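Local atomic coordinates of sporozoite-specific SAG protein (Toxoplasma gondii, PDB entry 2WNK), a protein that is a sporozoite surface antigen of the SRS family, related to SAG2, and probably takes part in the parasite's encounter with its host. Residues 89-102 with 119-132. Residues are numbered along the deposited sequence; the frame is centred on the assembly and turned at random.
Sequences LPEAETSVFFLCQR and DKCGVHILVKAAPQ
Strands 94-101 and 121-127 run antiparallel, their axes approaching to 4.6 Å, and four hydrogen-bonded pairs, from Thr94 with Val127 to Cys100 with Cys121, each exchange two backbone bonds. On the face carrying Ser95, Phe97 and Leu99, the imidazole of His124 swings across to the partner strand because its CG stands anti to the backbone N (chi1 172°). There NE2 shares a hydrogen bond of 2.7 Å with Ser95 OG, which meets the ring at its edge. The Phe97 ring lies alongside, nearly parallel to the imidazole at 16° but slid so far that the two barely overlap; Phe97 CE1 comes 3.2 Å from His124 CD2. The opposite face is mostly apolar: Ile125 CD1 meets the edge of the Phe98 ring at CE2, 3.7 Å away, and Pro90 CD presses tightly on Val127 CG1. Beyond the strands, Ala130 N donates a hydrogen bond to Pro90 O, and a water joins Glu93 OE1 to Ala129 N. Cys100 and Cys121 take their sulfurs to separate disulfides, with Cys28 and Cys6. The two strands form the centre of a four-stranded mixed sheet in the first SRS domain, flanked by strand 12-17 beside 121-127 and strand 34-36 beside 94-101.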
loop_
_atom_site.group_PDB
_atom_site.type_symbol
_atom_site.label_atom_id
_atom_site.label_comp_id
_atom_site.label_asym_id
_atom_site.label_seq_id
_atom_site.Cartn_x
_atom_site.Cartn_y
_atom_site.Cartn_z
ATOM N N LEU A 89 1.607 -7.617 -1.509
ATOM C CA LEU A 89 2.641 -6.929 -2.300
ATOM C C LEU A 89 3.812 -7.862 -2.586
ATOM O O LEU A 89 4.137 -8.727 -1.779
ATOM C CB LEU A 89 3.133 -5.637 -1.627
ATOM C CG LEU A 89 2.109 -4.522 -1.379
ATOM C CD1 LEU A 89 2.731 -3.334 -0.685
ATOM C CD2 LEU A 89 1.560 -4.086 -2.711
ATOM N N PRO A 90 4.423 -7.703 -3.751
ATOM C CA PRO A 90 5.527 -8.576 -4.130
ATOM C C PRO A 90 6.762 -8.279 -3.277
ATOM O O PRO A 90 6.855 -7.216 -2.671
ATOM C CB PRO A 90 5.780 -8.200 -5.593
ATOM C CG PRO A 90 5.315 -6.791 -5.706
ATOM C CD PRO A 90 4.142 -6.667 -4.764
ATOM N N GLU A 91 7.738 -9.174 -3.267
ATOM C CA GLU A 91 8.906 -8.883 -2.436
ATOM C C GLU A 91 9.776 -7.787 -3.023
ATOM O O GLU A 91 10.487 -7.101 -2.285
ATOM C CB GLU A 91 9.747 -10.113 -2.109
ATOM C CG GLU A 91 10.387 -9.984 -0.694
ATOM C CD GLU A 91 9.401 -9.419 0.358
ATOM O OE1 GLU A 91 9.536 -8.241 0.780
ATOM O OE2 GLU A 91 8.466 -10.147 0.756
ATOM N N ALA A 92 9.738 -7.644 -4.350
ATOM C CA ALA A 92 10.446 -6.574 -5.018
ATOM C C ALA A 92 9.462 -5.729 -5.823
ATOM O O ALA A 92 8.530 -6.256 -6.407
ATOM C CB ALA A 92 11.505 -7.140 -5.947
ATOM N N GLU A 93 9.707 -4.427 -5.856
ATOM C CA GLU A 93 8.924 -3.495 -6.666
ATOM C C GLU A 93 8.940 -3.928 -8.123
ATOM O O GLU A 93 10.008 -4.281 -8.669
ATOM C CB GLU A 93 9.549 -2.108 -6.540
ATOM C CG GLU A 93 9.185 -1.122 -7.598
ATOM C CD GLU A 93 9.543 0.295 -7.217
ATOM O OE1 GLU A 93 9.398 0.644 -6.032
ATOM O OE2 GLU A 93 9.977 1.071 -8.096
ATOM N N THR A 94 7.778 -3.894 -8.765
ATOM C CA THR A 94 7.762 -4.220 -10.172
ATOM C C THR A 94 6.654 -3.492 -10.902
ATOM O O THR A 94 5.845 -2.752 -10.297
ATOM C CB THR A 94 7.651 -5.726 -10.356
ATOM O OG1 THR A 94 7.882 -6.049 -11.741
ATOM C CG2 THR A 94 6.319 -6.202 -9.864
ATOM N N SER A 95 6.624 -3.695 -12.213
ATOM C CA SER A 95 5.704 -2.955 -13.064
ATOM C C SER A 95 4.907 -3.926 -13.927
ATOM O O SER A 95 5.453 -4.889 -14.479
ATOM C CB SER A 95 6.465 -2.008 -13.988
ATOM O OG SER A 95 6.923 -0.851 -13.308
ATOM N N VAL A 96 3.609 -3.681 -14.053
ATOM C CA VAL A 96 2.822 -4.327 -15.082
ATOM C C VAL A 96 2.231 -3.277 -16.041
ATOM O O VAL A 96 2.056 -2.124 -15.677
ATOM C CB VAL A 96 1.715 -5.263 -14.544
ATOM C CG1 VAL A 96 2.359 -6.404 -13.688
ATOM C CG2 VAL A 96 0.689 -4.513 -13.710
ATOM N N PHE A 97 1.896 -3.714 -17.237
ATOM C CA PHE A 97 1.415 -2.816 -18.291
ATOM C C PHE A 97 0.225 -3.390 -18.985
ATOM O O PHE A 97 0.071 -4.631 -19.108
ATOM C CB PHE A 97 2.515 -2.607 -19.359
ATOM C CG PHE A 97 3.776 -2.012 -18.837
ATOM C CD1 PHE A 97 3.926 -0.639 -18.831
ATOM C CD2 PHE A 97 4.795 -2.815 -18.328
ATOM C CE1 PHE A 97 5.099 -0.068 -18.365
ATOM C CE2 PHE A 97 5.972 -2.248 -17.869
ATOM C CZ PHE A 97 6.118 -0.889 -17.884
ATOM N N PHE A 98 -0.635 -2.475 -19.483
ATOM C CA PHE A 98 -1.660 -2.856 -20.429
ATOM C C PHE A 98 -1.713 -1.864 -21.577
ATOM O O PHE A 98 -1.163 -0.743 -21.465
ATOM C CB PHE A 98 -3.039 -2.827 -19.735
ATOM C CG PHE A 98 -3.095 -3.706 -18.512
ATOM C CD1 PHE A 98 -3.308 -5.080 -18.652
ATOM C CD2 PHE A 98 -2.885 -3.168 -17.244
ATOM C CE1 PHE A 98 -3.363 -5.930 -17.556
ATOM C CE2 PHE A 98 -2.917 -4.007 -16.125
ATOM C CZ PHE A 98 -3.152 -5.391 -16.287
ATOM N N LEU A 99 -2.378 -2.253 -22.674
ATOM C CA LEU A 99 -2.757 -1.279 -23.677
ATOM C C LEU A 99 -4.265 -1.231 -23.838
ATOM O O LEU A 99 -4.933 -2.277 -23.772
ATOM C CB LEU A 99 -2.175 -1.678 -25.039
ATOM C CG LEU A 99 -0.651 -1.499 -25.038
ATOM C CD1 LEU A 99 -0.011 -2.202 -26.236
ATOM C CD2 LEU A 99 -0.284 0.003 -25.028
ATOM N N CYS A 100 -4.778 -0.044 -24.158
ATOM C CA CYS A 100 -6.156 0.126 -24.581
ATOM C C CYS A 100 -6.057 0.364 -26.087
ATOM O O CYS A 100 -5.320 1.263 -26.520
ATOM C CB CYS A 100 -6.765 1.360 -23.910
ATOM S SG CYS A 100 -6.968 1.244 -22.080
ATOM N N GLN A 101 -6.749 -0.452 -26.842
ATOM C CA GLN A 101 -6.653 -0.438 -28.286
ATOM C C GLN A 101 -8.003 -0.572 -28.935
ATOM O O GLN A 101 -8.919 -0.962 -28.315
ATOM C CB GLN A 101 -5.752 -1.570 -28.772
ATOM C CG GLN A 101 -6.269 -2.925 -28.698
ATOM C CD GLN A 101 -5.233 -4.016 -28.976
ATOM O OE1 GLN A 101 -5.560 -5.164 -29.153
ATOM N NE2 GLN A 101 -4.015 -3.647 -28.973
ATOM N N ARG A 102 -8.077 -0.247 -30.214
ATOM C CA ARG A 102 -9.260 -0.523 -30.999
ATOM C C ARG A 102 -9.653 -1.978 -30.983
ATOM O O ARG A 102 -8.854 -2.853 -30.911
ATOM C CB ARG A 102 -9.043 -0.066 -32.463
ATOM C CG ARG A 102 -9.497 1.322 -32.755
ATOM C CD ARG A 102 -8.688 2.096 -33.793
ATOM N NE ARG A 102 -8.003 3.118 -33.048
ATOM C CZ ARG A 102 -6.919 3.776 -33.393
ATOM N NH1 ARG A 102 -6.445 4.624 -32.539
ATOM N NH2 ARG A 102 -6.345 3.629 -34.602
ATOM N N ASP A 119 -1.203 4.340 -31.991
ATOM C CA ASP A 119 -2.670 4.181 -32.086
ATOM C C ASP A 119 -3.324 3.543 -30.866
ATOM O O ASP A 119 -4.477 3.096 -30.955
ATOM C CB ASP A 119 -3.051 3.344 -33.322
ATOM C CG ASP A 119 -2.385 1.970 -33.318
ATOM O OD1 ASP A 119 -2.880 1.074 -34.030
ATOM O OD2 ASP A 119 -1.398 1.784 -32.592
ATOM N N LYS A 120 -2.598 3.506 -29.760
ATOM C CA LYS A 120 -3.089 2.855 -28.518
ATOM C C LYS A 120 -2.759 3.735 -27.336
ATOM O O LYS A 120 -1.950 4.642 -27.467
ATOM C CB LYS A 120 -2.444 1.465 -28.360
ATOM C CG LYS A 120 -2.889 0.493 -29.460
ATOM C CD LYS A 120 -2.111 -0.829 -29.412
ATOM C CE LYS A 120 -2.147 -1.535 -30.764
ATOM N NZ LYS A 120 -1.816 -2.974 -30.626
ATOM N N CYS A 121 -3.354 3.459 -26.165
ATOM C CA CYS A 121 -3.043 4.231 -24.971
ATOM C C CYS A 121 -2.528 3.244 -23.931
ATOM O O CYS A 121 -3.071 2.140 -23.813
ATOM C CB CYS A 121 -4.305 5.003 -24.465
ATOM S SG CYS A 121 -3.966 6.038 -22.999
ATOM N N GLY A 122 -1.477 3.605 -23.188
ATOM C CA GLY A 122 -0.796 2.645 -22.317
ATOM C C GLY A 122 -1.174 2.897 -20.854
ATOM O O GLY A 122 -1.440 4.034 -20.454
ATOM N N VAL A 123 -1.244 1.815 -20.089
ATOM C CA VAL A 123 -1.519 1.859 -18.658
ATOM C C VAL A 123 -0.359 1.196 -17.960
ATOM O O VAL A 123 -0.047 0.033 -18.258
ATOM C CB VAL A 123 -2.762 1.057 -18.330
ATOM C CG1 VAL A 123 -2.957 0.988 -16.786
ATOM C CG2 VAL A 123 -3.967 1.714 -18.972
ATOM N N HIS A 124 0.325 1.951 -17.106
ATOM C CA HIS A 124 1.480 1.443 -16.390
ATOM C C HIS A 124 1.104 1.401 -14.907
ATOM O O HIS A 124 0.742 2.446 -14.337
ATOM C CB HIS A 124 2.649 2.376 -16.572
ATOM C CG HIS A 124 3.820 2.025 -15.712
ATOM N ND1 HIS A 124 4.565 2.977 -15.056
ATOM C CD2 HIS A 124 4.340 0.826 -15.353
ATOM C CE1 HIS A 124 5.514 2.384 -14.352
ATOM N NE2 HIS A 124 5.402 1.079 -14.517
ATOM N N ILE A 125 1.181 0.220 -14.304
ATOM C CA ILE A 125 0.906 0.103 -12.872
ATOM C C ILE A 125 2.201 -0.296 -12.180
ATOM O O ILE A 125 2.757 -1.370 -12.466
ATOM C CB ILE A 125 -0.207 -0.898 -12.558
ATOM C CG1 ILE A 125 -1.512 -0.493 -13.279
ATOM C CG2 ILE A 125 -0.381 -0.972 -11.032
ATOM C CD1 ILE A 125 -2.610 -1.580 -13.292
ATOM N N LEU A 126 2.686 0.599 -11.323
ATOM C CA LEU A 126 3.874 0.355 -10.496
ATOM C C LEU A 126 3.436 -0.240 -9.152
ATOM O O LEU A 126 2.645 0.360 -8.433
ATOM C CB LEU A 126 4.635 1.656 -10.261
ATOM C CG LEU A 126 5.912 1.419 -9.430
ATOM C CD1 LEU A 126 6.868 0.517 -10.160
ATOM C CD2 LEU A 126 6.600 2.706 -8.979
ATOM N N VAL A 127 3.931 -1.423 -8.824
ATOM C CA VAL A 127 3.547 -2.067 -7.580
ATOM C C VAL A 127 4.757 -2.042 -6.629
ATOM O O VAL A 127 5.834 -2.554 -6.951
ATOM C CB VAL A 127 3.067 -3.497 -7.828
ATOM C CG1 VAL A 127 2.634 -4.141 -6.525
ATOM C CG2 VAL A 127 1.895 -3.505 -8.835
ATOM N N LYS A 128 4.586 -1.416 -5.472
ATOM C CA LYS A 128 5.709 -1.250 -4.535
ATOM C C LYS A 128 5.997 -2.550 -3.796
ATOM O O LYS A 128 5.119 -3.427 -3.719
ATOM C CB LYS A 128 5.385 -0.154 -3.516
ATOM C CG LYS A 128 5.164 1.229 -4.131
ATOM C CD LYS A 128 6.486 1.964 -4.241
ATOM C CE LYS A 128 6.375 3.308 -4.949
ATOM N NZ LYS A 128 5.917 4.374 -4.011
ATOM N N ALA A 129 7.217 -2.688 -3.260
ATOM C CA ALA A 129 7.589 -3.909 -2.560
ATOM C C ALA A 129 6.906 -3.928 -1.183
ATOM O O ALA A 129 6.628 -2.880 -0.623
ATOM C CB ALA A 129 9.112 -4.016 -2.398
ATOM N N ALA A 130 6.613 -5.117 -0.662
ATOM C CA ALA A 130 6.027 -5.267 0.656
ATOM C C ALA A 130 6.970 -4.674 1.703
ATOM O O ALA A 130 8.159 -4.965 1.673
ATOM C CB ALA A 130 5.847 -6.730 0.954
ATOM N N PRO A 131 6.445 -3.850 2.629
ATOM C CA PRO A 131 7.326 -3.379 3.723
ATOM C C PRO A 131 7.759 -4.567 4.583
ATOM O O PRO A 131 7.001 -5.549 4.763
ATOM C CB PRO A 131 6.443 -2.429 4.549
ATOM C CG PRO A 131 5.216 -2.182 3.748
ATOM C CD PRO A 131 5.094 -3.246 2.677
ATOM N N GLN A 132 8.977 -4.501 5.108
ATOM C CA GLN A 132 9.468 -5.568 5.969
ATOM C C GLN A 132 9.184 -5.156 7.402
ATOM O O GLN A 132 10.074 -4.744 8.134
ATOM C CB GLN A 132 10.976 -5.798 5.776
ATOM C CG GLN A 132 11.306 -6.571 4.472
ATOM C CD GLN A 132 10.908 -8.067 4.501
ATOM O OE1 GLN A 132 11.289 -8.819 5.420
ATOM N NE2 GLN A 132 10.168 -8.505 3.486
HETATM O O HOH W 1 7.875 -10.444 3.261
HETATM O O HOH W 2 9.250 -0.341 -3.540
HETATM O O HOH W 3 -5.740 0.920 -31.666
#